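Local structure of peptidase M16 C-terminal domain-containing protein (Enterococcus faecalis, 3D3Y) at residues V29-R34 with Q193-E198; G78-K81 with H86-N89; E38-R43 with Q169-F174; M50-L55 with F132-E137. The protein is of unknown function but is related to M16 family peptidases, with a domain of the inactive type, and may bind a metal ion. All coordinates share one frame; numbering follows the deposited sequence.

Contact 1 (V29-R34 with Q193-E198)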
loop_
_atom_site.group_PDB
_atom_site.type_symbol
_atom_site.label_atom_id
_atom_site.label_comp_id
_atom_site.label_asym_id
_atom_site.label_seq_id
_atom_site.Cartn_x
_atom_site.Cartn_y
_atom_site.Cartn_z
ATOM N N VAL A 29 -15.331 0.603 2.590
ATOM C CA VAL A 29 -15.674 -0.755 2.211
ATOM C C VAL A 29 -14.432 -1.379 1.563
ATOM O O VAL A 29 -13.955 -0.892 0.503
ATOM C CB VAL A 29 -16.848 -0.797 1.248
ATOM C CG1 VAL A 29 -17.297 -2.258 1.021
ATOM C CG2 VAL A 29 -18.011 0.062 1.788
ATOM N N ARG A 30 -13.889 -2.413 2.213
ATOM C CA ARG A 30 -12.646 -3.008 1.724
ATOM C C ARG A 30 -12.850 -4.459 1.271
ATOM O O ARG A 30 -13.237 -5.337 2.078
ATOM C CB ARG A 30 -11.506 -2.849 2.743
ATOM C CG ARG A 30 -10.175 -3.492 2.286
ATOM C CD ARG A 30 -8.940 -2.974 3.065
ATOM N NE ARG A 30 -8.618 -1.585 2.743
ATOM C CZ ARG A 30 -7.952 -0.755 3.550
ATOM N NH1 ARG A 30 -7.521 -1.158 4.755
ATOM N NH2 ARG A 30 -7.699 0.486 3.138
ATOM N N PHE A 31 -12.677 -4.683 -0.031
ATOM C CA PHE A 31 -12.708 -6.041 -0.603
ATOM C C PHE A 31 -11.294 -6.631 -0.589
ATOM O O PHE A 31 -10.344 -6.019 -1.056
ATOM C CB PHE A 31 -13.231 -6.044 -2.039
ATOM C CG PHE A 31 -14.659 -5.571 -2.185
ATOM C CD1 PHE A 31 -15.673 -6.482 -2.512
ATOM C CD2 PHE A 31 -14.983 -4.225 -2.010
ATOM C CE1 PHE A 31 -16.994 -6.063 -2.648
ATOM C CE2 PHE A 31 -16.286 -3.792 -2.171
ATOM C CZ PHE A 31 -17.296 -4.735 -2.491
ATOM N N ASN A 32 -11.152 -7.820 -0.028
ATOM C CA ASN A 32 -9.837 -8.389 0.230
ATOM C C ASN A 32 -9.735 -9.689 -0.548
ATOM O O ASN A 32 -10.651 -10.519 -0.477
ATOM C CB ASN A 32 -9.698 -8.621 1.743
ATOM C CG ASN A 32 -8.265 -8.967 2.185
ATOM O OD1 ASN A 32 -7.662 -9.964 1.739
ATOM N ND2 ASN A 32 -7.728 -8.148 3.080
ATOM N N THR A 33 -8.639 -9.861 -1.291
ATOM C CA THR A 33 -8.390 -11.094 -2.058
ATOM C C THR A 33 -6.900 -11.437 -2.022
ATOM O O THR A 33 -6.071 -10.579 -1.709
ATOM C CB THR A 33 -8.878 -10.965 -3.530
ATOM O OG1 THR A 33 -9.022 -12.275 -4.100
ATOM C CG2 THR A 33 -7.883 -10.136 -4.376
ATOM N N ARG A 34 -6.556 -12.679 -2.335
ATOM C CA ARG A 34 -5.141 -13.049 -2.533
ATOM C C ARG A 34 -4.516 -12.239 -3.686
ATOM O O ARG A 34 -5.140 -12.052 -4.734
ATOM C CB ARG A 34 -5.019 -14.567 -2.796
ATOM C CG ARG A 34 -3.585 -15.110 -2.888
ATOM C CD ARG A 34 -3.555 -16.623 -3.296
ATOM N NE ARG A 34 -3.840 -16.761 -4.730
ATOM C CZ ARG A 34 -2.964 -16.488 -5.704
ATOM N NH1 ARG A 34 -1.731 -16.088 -5.417
ATOM N NH2 ARG A 34 -3.315 -16.627 -6.980
ATOM N N GLN A 193 -18.365 -9.283 -11.158
ATOM C CA GLN A 193 -19.261 -10.290 -10.577
ATOM C C GLN A 193 -18.522 -11.248 -9.662
ATOM O O GLN A 193 -19.041 -11.651 -8.626
ATOM C CB GLN A 193 -19.976 -11.065 -11.682
ATOM C CG GLN A 193 -21.170 -10.294 -12.196
ATOM C CD GLN A 193 -21.671 -10.820 -13.514
ATOM O OE1 GLN A 193 -22.323 -11.878 -13.575
ATOM N NE2 GLN A 193 -21.389 -10.069 -14.595
ATOM N N LYS A 194 -17.313 -11.628 -10.064
ATOM C CA LYS A 194 -16.472 -12.533 -9.257
ATOM C C LYS A 194 -15.967 -11.861 -7.956
ATOM O O LYS A 194 -16.080 -12.439 -6.885
ATOM C CB LYS A 194 -15.300 -13.083 -10.095
ATOM C CG LYS A 194 -14.357 -13.998 -9.301
ATOM C CD LYS A 194 -13.078 -14.409 -10.063
ATOM C CE LYS A 194 -12.529 -15.733 -9.514
ATOM N NZ LYS A 194 -13.367 -16.920 -9.879
HETATM N N MSE A 195 -15.456 -10.625 -8.052
HETATM C CA MSE A 195 -15.091 -9.874 -6.852
HETATM C C MSE A 195 -16.279 -9.759 -5.882
HETATM O O MSE A 195 -16.142 -10.054 -4.695
HETATM C CB MSE A 195 -14.553 -8.491 -7.171
HETATM C CG MSE A 195 -14.045 -7.783 -5.891
HETATM SE SE MSE A 195 -13.336 -6.037 -6.231
HETATM C CE MSE A 195 -15.014 -5.112 -6.242
ATOM N N LEU A 196 -17.453 -9.391 -6.399
ATOM C CA LEU A 196 -18.600 -9.159 -5.536
ATOM C C LEU A 196 -19.012 -10.451 -4.822
ATOM O O LEU A 196 -19.340 -10.415 -3.646
ATOM C CB LEU A 196 -19.774 -8.504 -6.297
ATOM C CG LEU A 196 -20.895 -7.857 -5.440
ATOM C CD1 LEU A 196 -20.433 -6.749 -4.489
ATOM C CD2 LEU A 196 -22.112 -7.375 -6.263
ATOM N N ALA A 197 -18.942 -11.577 -5.526
ATOM C CA ALA A 197 -19.323 -12.865 -4.956
ATOM C C ALA A 197 -18.280 -13.535 -4.048
ATOM O O ALA A 197 -18.646 -14.300 -3.180
ATOM C CB ALA A 197 -19.762 -13.805 -6.065
ATOM N N GLU A 198 -16.989 -13.239 -4.239
ATOM C CA GLU A 198 -15.894 -14.040 -3.635
ATOM C C GLU A 198 -14.992 -13.357 -2.575
ATOM O O GLU A 198 -14.428 -14.035 -1.714
ATOM C CB GLU A 198 -15.014 -14.666 -4.742
ATOM C CG GLU A 198 -15.823 -15.350 -5.849
ATOM C CD GLU A 198 -15.014 -16.315 -6.718
ATOM O OE1 GLU A 198 -13.766 -16.210 -6.798
ATOM O OE2 GLU A 198 -15.656 -17.171 -7.342
#

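Contact 2 (G78-K81 with H86-N89)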
loop_
_atom_site.group_PDB
_atom_site.type_symbol
_atom_site.label_atom_id
_atom_site.label_comp_id
_atom_site.label_asym_id
_atom_site.label_seq_id
_atom_site.Cartn_x
_atom_site.Cartn_y
_atom_site.Cartn_z
ATOM N N GLY A 78 -9.909 3.150 -4.809
ATOM C CA GLY A 78 -8.562 2.803 -5.308
ATOM C C GLY A 78 -8.165 1.390 -4.854
ATOM O O GLY A 78 -8.972 0.668 -4.296
ATOM N N VAL A 79 -6.904 1.017 -5.089
ATOM C CA VAL A 79 -6.425 -0.294 -4.741
ATOM C C VAL A 79 -5.079 -0.170 -4.085
ATOM O O VAL A 79 -4.359 0.828 -4.282
ATOM C CB VAL A 79 -6.302 -1.241 -5.976
ATOM C CG1 VAL A 79 -7.661 -1.507 -6.586
ATOM C CG2 VAL A 79 -5.356 -0.646 -7.029
ATOM N N SER A 80 -4.744 -1.182 -3.289
ATOM C CA SER A 80 -3.395 -1.270 -2.745
ATOM C C SER A 80 -2.999 -2.724 -2.534
ATOM O O SER A 80 -3.811 -3.638 -2.694
ATOM C CB SER A 80 -3.251 -0.444 -1.452
ATOM O OG SER A 80 -4.247 -0.810 -0.532
ATOM N N LYS A 81 -1.735 -2.939 -2.198
ATOM C CA LYS A 81 -1.189 -4.284 -2.107
ATOM C C LYS A 81 -0.604 -4.329 -0.723
ATOM O O LYS A 81 0.027 -3.373 -0.323
ATOM C CB LYS A 81 -0.089 -4.408 -3.175
ATOM C CG LYS A 81 0.864 -5.568 -3.077
ATOM C CD LYS A 81 1.595 -5.671 -4.442
ATOM C CE LYS A 81 2.947 -6.311 -4.304
ATOM N NZ LYS A 81 3.725 -6.249 -5.590
ATOM N N HIS A 86 -4.405 -8.204 -1.912
ATOM C CA HIS A 86 -4.633 -7.042 -2.753
ATOM C C HIS A 86 -6.000 -6.505 -2.299
ATOM O O HIS A 86 -6.982 -7.278 -2.129
ATOM C CB HIS A 86 -4.612 -7.422 -4.258
ATOM C CG HIS A 86 -4.569 -6.235 -5.178
ATOM N ND1 HIS A 86 -5.705 -5.634 -5.675
ATOM C CD2 HIS A 86 -3.524 -5.522 -5.662
ATOM C CE1 HIS A 86 -5.362 -4.604 -6.435
ATOM N NE2 HIS A 86 -4.040 -4.514 -6.443
ATOM N N TRP A 87 -6.038 -5.203 -2.034
ATOM C CA TRP A 87 -7.188 -4.570 -1.410
ATOM C C TRP A 87 -7.859 -3.631 -2.427
ATOM O O TRP A 87 -7.188 -2.868 -3.103
ATOM C CB TRP A 87 -6.718 -3.732 -0.194
ATOM C CG TRP A 87 -6.021 -4.476 0.963
ATOM C CD1 TRP A 87 -5.938 -5.839 1.172
ATOM C CD2 TRP A 87 -5.405 -3.858 2.095
ATOM N NE1 TRP A 87 -5.254 -6.094 2.369
ATOM C CE2 TRP A 87 -4.928 -4.892 2.946
ATOM C CE3 TRP A 87 -5.211 -2.511 2.479
ATOM C CZ2 TRP A 87 -4.267 -4.624 4.157
ATOM C CZ3 TRP A 87 -4.535 -2.241 3.698
ATOM C CH2 TRP A 87 -4.070 -3.299 4.512
ATOM N N PHE A 88 -9.191 -3.654 -2.476
ATOM C CA PHE A 88 -9.994 -2.776 -3.337
ATOM C C PHE A 88 -10.817 -1.955 -2.351
ATOM O O PHE A 88 -11.586 -2.508 -1.565
ATOM C CB PHE A 88 -10.857 -3.626 -4.245
ATOM C CG PHE A 88 -11.755 -2.863 -5.186
ATOM C CD1 PHE A 88 -11.438 -2.794 -6.548
ATOM C CD2 PHE A 88 -12.963 -2.290 -4.739
ATOM C CE1 PHE A 88 -12.301 -2.160 -7.447
ATOM C CE2 PHE A 88 -13.836 -1.626 -5.625
ATOM C CZ PHE A 88 -13.492 -1.551 -6.996
ATOM N N ASN A 89 -10.619 -0.640 -2.379
ATOM C CA ASN A 89 -11.010 0.233 -1.263
ATOM C C ASN A 89 -11.977 1.326 -1.683
ATOM O O ASN A 89 -11.607 2.208 -2.455
ATOM C CB ASN A 89 -9.751 0.939 -0.732
ATOM C CG ASN A 89 -8.602 -0.019 -0.446
ATOM O OD1 ASN A 89 -8.770 -0.970 0.299
ATOM N ND2 ASN A 89 -7.426 0.247 -1.029
#

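Contact 3 (E38-R43 with Q169-F174)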
loop_
_atom_site.group_PDB
_atom_site.type_symbol
_atom_site.label_atom_id
_atom_site.label_comp_id
_atom_site.label_asym_id
_atom_site.label_seq_id
_atom_site.Cartn_x
_atom_site.Cartn_y
_atom_site.Cartn_z
ATOM N N GLU A 38 -3.533 -12.682 -12.164
ATOM C CA GLU A 38 -4.721 -12.774 -13.037
ATOM C C GLU A 38 -5.765 -11.671 -12.783
ATOM O O GLU A 38 -6.591 -11.416 -13.650
ATOM C CB GLU A 38 -5.364 -14.179 -12.986
ATOM C CG GLU A 38 -4.390 -15.293 -13.454
ATOM C CD GLU A 38 -4.922 -16.731 -13.292
ATOM O OE1 GLU A 38 -6.065 -16.937 -12.775
ATOM O OE2 GLU A 38 -4.173 -17.675 -13.679
ATOM N N THR A 39 -5.745 -11.045 -11.594
ATOM C CA THR A 39 -6.785 -10.074 -11.227
ATOM C C THR A 39 -6.282 -8.700 -10.764
ATOM O O THR A 39 -7.084 -7.828 -10.515
ATOM C CB THR A 39 -7.714 -10.582 -10.115
ATOM O OG1 THR A 39 -6.969 -10.724 -8.899
ATOM C CG2 THR A 39 -8.403 -11.940 -10.523
ATOM N N ILE A 40 -4.974 -8.500 -10.648
ATOM C CA ILE A 40 -4.456 -7.197 -10.159
ATOM C C ILE A 40 -4.862 -6.034 -11.059
ATOM O O ILE A 40 -5.373 -5.018 -10.591
ATOM C CB ILE A 40 -2.921 -7.231 -9.966
ATOM C CG1 ILE A 40 -2.565 -8.076 -8.734
ATOM C CG2 ILE A 40 -2.319 -5.814 -9.789
ATOM C CD1 ILE A 40 -1.070 -8.561 -8.707
ATOM N N THR A 41 -4.592 -6.169 -12.350
ATOM C CA THR A 41 -4.918 -5.124 -13.302
ATOM C C THR A 41 -6.438 -4.981 -13.454
ATOM O O THR A 41 -6.956 -3.864 -13.619
ATOM C CB THR A 41 -4.290 -5.417 -14.714
ATOM O OG1 THR A 41 -2.869 -5.478 -14.601
ATOM C CG2 THR A 41 -4.679 -4.304 -15.712
ATOM N N LYS A 42 -7.148 -6.103 -13.380
ATOM C CA LYS A 42 -8.619 -6.075 -13.413
ATOM C C LYS A 42 -9.162 -5.264 -12.236
ATOM O O LYS A 42 -10.010 -4.387 -12.417
ATOM C CB LYS A 42 -9.180 -7.500 -13.369
ATOM C CG LYS A 42 -9.077 -8.234 -14.721
ATOM C CD LYS A 42 -9.564 -9.648 -14.578
ATOM C CE LYS A 42 -9.490 -10.406 -15.920
ATOM N NZ LYS A 42 -8.064 -10.808 -16.085
ATOM N N ARG A 43 -8.670 -5.548 -11.034
ATOM C CA ARG A 43 -9.085 -4.780 -9.852
ATOM C C ARG A 43 -8.753 -3.305 -10.008
ATOM O O ARG A 43 -9.566 -2.430 -9.684
ATOM C CB ARG A 43 -8.437 -5.358 -8.587
ATOM C CG ARG A 43 -9.020 -6.714 -8.245
ATOM C CD ARG A 43 -8.221 -7.488 -7.198
ATOM N NE ARG A 43 -8.351 -6.995 -5.807
ATOM C CZ ARG A 43 -9.380 -7.246 -4.997
ATOM N NH1 ARG A 43 -10.452 -7.901 -5.445
ATOM N NH2 ARG A 43 -9.363 -6.795 -3.733
ATOM N N GLN A 169 3.875 -11.733 -7.004
ATOM C CA GLN A 169 4.552 -10.670 -6.252
ATOM C C GLN A 169 5.422 -9.775 -7.122
ATOM O O GLN A 169 5.787 -8.685 -6.703
ATOM C CB GLN A 169 5.393 -11.248 -5.124
ATOM C CG GLN A 169 4.574 -11.793 -3.976
ATOM C CD GLN A 169 3.965 -10.701 -3.091
ATOM O OE1 GLN A 169 4.289 -9.529 -3.210
ATOM N NE2 GLN A 169 3.076 -11.094 -2.221
ATOM N N LYS A 170 5.766 -10.252 -8.323
ATOM C CA LYS A 170 6.529 -9.436 -9.277
ATOM C C LYS A 170 5.704 -8.321 -9.948
ATOM O O LYS A 170 6.251 -7.447 -10.632
ATOM C CB LYS A 170 7.252 -10.329 -10.296
ATOM C CG LYS A 170 6.367 -11.211 -11.116
ATOM C CD LYS A 170 7.111 -11.798 -12.320
ATOM C CE LYS A 170 8.008 -12.945 -11.926
ATOM N NZ LYS A 170 8.712 -13.500 -13.134
ATOM N N ILE A 171 4.400 -8.311 -9.682
ATOM C CA ILE A 171 3.468 -7.324 -10.230
ATOM C C ILE A 171 3.158 -6.229 -9.197
ATOM O O ILE A 171 2.774 -6.554 -8.049
ATOM C CB ILE A 171 2.130 -8.030 -10.618
ATOM C CG1 ILE A 171 2.386 -9.312 -11.417
ATOM C CG2 ILE A 171 1.145 -7.077 -11.348
ATOM C CD1 ILE A 171 3.032 -9.123 -12.807
ATOM N N PRO A 172 3.253 -4.938 -9.613
ATOM C CA PRO A 172 2.865 -3.825 -8.739
ATOM C C PRO A 172 1.370 -3.809 -8.449
ATOM O O PRO A 172 0.571 -4.405 -9.179
ATOM C CB PRO A 172 3.242 -2.575 -9.535
ATOM C CG PRO A 172 3.728 -3.030 -10.838
ATOM C CD PRO A 172 3.754 -4.494 -10.931
ATOM N N SER A 173 0.995 -3.128 -7.376
ATOM C CA SER A 173 -0.392 -3.063 -6.960
ATOM C C SER A 173 -1.357 -2.575 -8.056
ATOM O O SER A 173 -2.539 -2.888 -7.993
ATOM C CB SER A 173 -0.500 -2.155 -5.733
ATOM O OG SER A 173 -0.421 -0.798 -6.087
ATOM N N PHE A 174 -0.853 -1.789 -9.025
ATOM C CA PHE A 174 -1.679 -1.165 -10.060
ATOM C C PHE A 174 -1.585 -1.873 -11.405
ATOM O O PHE A 174 -2.121 -1.380 -12.407
ATOM C CB PHE A 174 -1.320 0.324 -10.217
ATOM C CG PHE A 174 0.170 0.595 -10.155
ATOM C CD1 PHE A 174 1.036 0.112 -11.132
ATOM C CD2 PHE A 174 0.705 1.329 -9.094
ATOM C CE1 PHE A 174 2.454 0.361 -11.047
ATOM C CE2 PHE A 174 2.090 1.587 -9.008
ATOM C CZ PHE A 174 2.966 1.100 -9.981
#

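Contact 4 (M50-L55 with F132-E137)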
loop_
_atom_site.group_PDB
_atom_site.type_symbol
_atom_site.label_atom_id
_atom_site.label_comp_id
_atom_site.label_asym_id
_atom_site.label_seq_id
_atom_site.Cartn_x
_atom_site.Cartn_y
_atom_site.Cartn_z
HETATM N N MSE A 50 -15.849 1.852 -11.386
HETATM C CA MSE A 50 -16.930 1.954 -10.406
HETATM C C MSE A 50 -17.006 3.336 -9.761
HETATM O O MSE A 50 -18.046 3.719 -9.219
HETATM C CB MSE A 50 -16.805 0.852 -9.363
HETATM C CG MSE A 50 -17.021 -0.528 -10.019
HETATM SE SE MSE A 50 -16.853 -1.903 -8.670
HETATM C CE MSE A 50 -18.215 -1.305 -7.405
ATOM N N GLU A 51 -15.915 4.095 -9.854
ATOM C CA GLU A 51 -15.834 5.438 -9.275
ATOM C C GLU A 51 -16.414 6.521 -10.196
ATOM O O GLU A 51 -17.008 7.495 -9.715
ATOM C CB GLU A 51 -14.352 5.754 -9.003
ATOM C CG GLU A 51 -14.075 7.093 -8.392
ATOM C CD GLU A 51 -12.565 7.337 -8.263
ATOM O OE1 GLU A 51 -11.902 7.480 -9.308
ATOM O OE2 GLU A 51 -12.047 7.346 -7.132
ATOM N N THR A 52 -16.211 6.369 -11.507
ATOM C CA THR A 52 -16.465 7.446 -12.461
ATOM C C THR A 52 -17.964 7.688 -12.688
ATOM O O THR A 52 -18.397 8.838 -12.828
ATOM C CB THR A 52 -15.714 7.202 -13.775
ATOM O OG1 THR A 52 -15.905 8.311 -14.668
ATOM C CG2 THR A 52 -16.164 5.910 -14.465
ATOM N N ASN A 53 -18.734 6.594 -12.733
ATOM C CA ASN A 53 -20.188 6.645 -12.892
ATOM C C ASN A 53 -20.783 5.302 -12.510
ATOM O O ASN A 53 -20.039 4.329 -12.282
ATOM C CB ASN A 53 -20.616 7.133 -14.306
ATOM C CG ASN A 53 -20.160 6.212 -15.434
ATOM O OD1 ASN A 53 -20.332 4.998 -15.352
ATOM N ND2 ASN A 53 -19.602 6.805 -16.525
ATOM N N SER A 54 -22.112 5.240 -12.417
ATOM C CA SER A 54 -22.795 3.979 -12.127
ATOM C C SER A 54 -24.056 3.915 -12.990
ATOM O O SER A 54 -24.366 4.865 -13.707
ATOM C CB SER A 54 -23.121 3.861 -10.626
ATOM O OG SER A 54 -24.161 4.758 -10.249
ATOM N N LEU A 55 -24.794 2.820 -12.897
ATOM C CA LEU A 55 -26.012 2.662 -13.719
ATOM C C LEU A 55 -26.967 3.857 -13.592
ATOM O O LEU A 55 -27.519 4.340 -14.593
ATOM C CB LEU A 55 -26.759 1.404 -13.307
ATOM C CG LEU A 55 -27.915 0.999 -14.208
ATOM C CD1 LEU A 55 -27.372 0.540 -15.572
ATOM C CD2 LEU A 55 -28.743 -0.090 -13.516
ATOM N N PHE A 132 -15.899 2.604 -20.531
ATOM C CA PHE A 132 -14.838 1.623 -20.449
ATOM C C PHE A 132 -13.585 2.066 -21.208
ATOM O O PHE A 132 -12.470 1.987 -20.713
ATOM C CB PHE A 132 -15.274 0.242 -21.000
ATOM C CG PHE A 132 -14.172 -0.748 -20.916
ATOM C CD1 PHE A 132 -13.895 -1.349 -19.691
ATOM C CD2 PHE A 132 -13.314 -0.973 -22.015
ATOM C CE1 PHE A 132 -12.830 -2.220 -19.559
ATOM C CE2 PHE A 132 -12.229 -1.852 -21.896
ATOM C CZ PHE A 132 -11.992 -2.466 -20.663
ATOM N N GLN A 133 -13.766 2.484 -22.450
ATOM C CA GLN A 133 -12.621 2.886 -23.254
ATOM C C GLN A 133 -11.881 4.088 -22.655
ATOM O O GLN A 133 -10.644 4.094 -22.608
ATOM C CB GLN A 133 -13.100 3.170 -24.668
ATOM C CG GLN A 133 -12.154 3.910 -25.601
ATOM C CD GLN A 133 -12.965 4.823 -26.494
ATOM O OE1 GLN A 133 -13.499 5.851 -26.023
ATOM N NE2 GLN A 133 -13.124 4.438 -27.764
ATOM N N ARG A 134 -12.634 5.093 -22.193
ATOM C CA ARG A 134 -12.057 6.245 -21.510
ATOM C C ARG A 134 -11.201 5.835 -20.311
ATOM O O ARG A 134 -10.056 6.301 -20.180
ATOM C CB ARG A 134 -13.144 7.220 -21.062
ATOM C CG ARG A 134 -12.609 8.375 -20.157
ATOM C CD ARG A 134 -13.605 9.551 -20.030
ATOM N NE ARG A 134 -15.019 9.122 -19.973
ATOM C CZ ARG A 134 -15.644 8.647 -18.892
ATOM N NH1 ARG A 134 -16.926 8.297 -18.979
ATOM N NH2 ARG A 134 -15.009 8.519 -17.729
ATOM N N GLU A 135 -11.739 4.977 -19.439
ATOM C CA GLU A 135 -10.999 4.577 -18.219
ATOM C C GLU A 135 -9.793 3.687 -18.515
ATOM O O GLU A 135 -8.761 3.764 -17.827
ATOM C CB GLU A 135 -11.917 3.880 -17.201
ATOM C CG GLU A 135 -12.971 4.800 -16.550
ATOM C CD GLU A 135 -12.385 6.127 -16.105
ATOM O OE1 GLU A 135 -11.278 6.138 -15.544
ATOM O OE2 GLU A 135 -13.014 7.179 -16.347
ATOM N N LYS A 136 -9.926 2.845 -19.537
ATOM C CA LYS A 136 -8.815 2.009 -19.991
ATOM C C LYS A 136 -7.651 2.905 -20.500
ATOM O O LYS A 136 -6.494 2.721 -20.100
ATOM C CB LYS A 136 -9.269 1.047 -21.079
ATOM C CG LYS A 136 -8.159 0.057 -21.512
ATOM C CD LYS A 136 -8.668 -1.014 -22.500
ATOM C CE LYS A 136 -7.511 -1.918 -22.950
ATOM N NZ LYS A 136 -7.999 -3.020 -23.889
ATOM N N GLU A 137 -7.980 3.849 -21.381
ATOM C CA GLU A 137 -7.031 4.846 -21.872
ATOM C C GLU A 137 -6.406 5.648 -20.716
ATOM O O GLU A 137 -5.196 5.880 -20.745
ATOM C CB GLU A 137 -7.723 5.802 -22.850
ATOM C CG GLU A 137 -8.068 5.184 -24.197
ATOM C CD GLU A 137 -8.943 6.080 -25.088
ATOM O OE1 GLU A 137 -9.407 7.160 -24.643
ATOM O OE2 GLU A 137 -9.186 5.678 -26.241
HETATM O O HOH W 1 -18.477 9.048 -16.361
#

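Contact 1 (V29-R34 with Q193-E198)
Phe31 of strand 24-34 meets Met195 and Leu196 of helix 185-198, and these three side chains make the contact. It is apolar throughout. Met195 is a selenomethionine in this crystal, so its heavy atom is SE.

The main interaction is Met-aromatic with a CH-pi component. The methyl CE of Met195 sits over the centre of the Phe31 ring, 4.0 Å from the centroid and only 10° off the ring normal. SE itself stands oblique to the ring, 4.8 Å from the centroid of Phe31. The chain of Met195 runs extended from the helix and then bends at its last torsion (chi3 83°), which turns CE onto the ring face. The two side chains cross at about a right angle.

Plain van der Waals packing adds the rest. Met195 CG lies 4.0 Å from Phe31 CD1. Leu196 comes in at the ring edge, near the ring plane, with its CD1 4.0 Å from Phe31 CE1. The ring is therefore held on one face by a methyl and at its rim by a leucine branch.

The contact lays helix 185-198 against the six-stranded mixed sheet. Strand 24-34 runs between strands 200-207 and 85-95 there. Met195 also touches Phe88 of strand 85-95 and Arg43 and Leu46 of helix 40-52, while Leu196 reaches Ile117 and Phe118 of helix 105-118.

Contact 2 (G78-K81 with H86-N89)
Val79 and Phe88, a non-hydrogen-bonded pair, sit side by side in the beta hairpin of strands 74-82 and 85-95. The hairpin forms one edge of the six-stranded mixed sheet. Its strands are antiparallel, with segment directions 159° apart.

Val79, Lys81, His86 and Phe88 share one face. Val79 CG1 lies 4.0 Å from Phe88 CD1. Val79 CB also lies 3.5 Å from His86 CE1. CG of His86 is anti to the backbone N (chi1 -169°), which brings the ring toward strand 74-82. It turns one face to Ser80 O, which sits over it, offset toward the rim. The ring nitrogens are held from outside the hairpin, ND1 by Arg43 and NE2 by Ser173 O.

Ser80, Trp87 and Asn89 occupy the other face. There Ser80 OG lies 3.6 Å from Trp87 CE3, approaching the indole obliquely. Asn89 OD1 accepts from Arg30 NE, which helps fix the turn of the amide.

The backbone pairs Gly78 with Asn89 and Ser80 with Trp87 through two hydrogen bonds each. The bond from Trp87 N to Ser80 O is 2.8 Å long and almost straight at 179°. Across the side chains, Asn89 ND2 gives Ser80 OG a weak hydrogen bond of 3.4 Å.

Contact 3 (E38-R43 with Q169-F174)
Ile40 packs its two branches against different parts of the loop 169-174. This is the tight part of the contact. Its CG2 methyl abuts two successive backbone carbonyl oxygens, 3.3 Å from Pro172 O and 3.4 Å from Ser173 O. Its longer branch ends at CD1, which lies 3.8 Å from Ile171 CG2. The first torsion (chi1 -72°) splits the two branches, leaving CG2 for the carbonyls. The extended second torsion (chi2 161°) carries CD1 out to Ile171. The two isoleucine side chains meet at a slant. The loop has a separate polar tie to the sheet, for Ile171 O accepts a hydrogen bond from Lys81 NZ.

The other side is looser. From Ile171, only CB and CG2 come near Ile40, while the end of its longer branch leads away. The side chains of Ser173 and Phe174 start away from the helix, so these residues meet Ile40 through backbone atoms. Ile171, Ser173 and Phe174 are all partly exposed.

The contact lies near the protein surface. It sets the first turn of helix 40-52 against the loop between helices 150-162 and 177-182. Thr41 touches helix 177-182, and Ile40 also packs on His86 of strand 85-95.

Contact 4 (M50-L55 with F132-E137)
Thr52 OG1 accepts a hydrogen bond from Arg134 NH2, 3.2 Å long with an angle of 148° at the hydrogen. The hydroxyl lies close to the guanidinium plane. Thr52 also meets Glu135, whose side chain comes from the opposite direction: Glu135 OE2 approaches Thr52 OG1 to 3.5 Å, a close approach only. The Asn53 amide stands at the guanidinium edge, its plane turned 77° from that of Arg134.

A water sits beside these groups. It accepts weakly from Arg134 NH1 and lies 3.2 Å from Thr52 OG1. Its distance to Asn53 ND2 is doubtfully short.

The next layer positions these groups. Glu135 OE2 forms a 2.8 Å salt bridge with Arg134 NH2. The Glu135 chain bends at chi2 (-45°), which brings its carboxylate back beside the guanidinium. Beyond the two segments, Asn53 OD1 accepts from Asn121 ND2, and Asn53 ND2 gives a bond to Thr131 OG1. The contact thus joins the C-terminal end of helix 40-52 to helix 129-148.

NH2 of Arg134 serves both a neutral hydroxyl and a carboxylate. The Glu135 salt bridge holds the guanidinium in place within helix 129-148. The bond to Thr52 OG1 is what crosses to the end of helix 40-52.

From the N terminus, strand 24-34 leads into helix 40-52, and the two carry the first halves of contacts 1, 3 and 4. Contact 1 closes the longest loop, returning at helix 185-198. Contact 3 nests inside it and closes at the loop 169-174. Contact 4 nests inside contact 3 and ends on helix 129-148. Contact 2, the local hairpin, is innermost, and no loops cross. In space, contact 2 adjoins contact 1 through neighbouring strands of the sheet and contact 3 through Lys81 and His86. Phe88 of contact 2 also touches Met50 in contact 4. Together they join the sheet, helix 40-52 and the later helices.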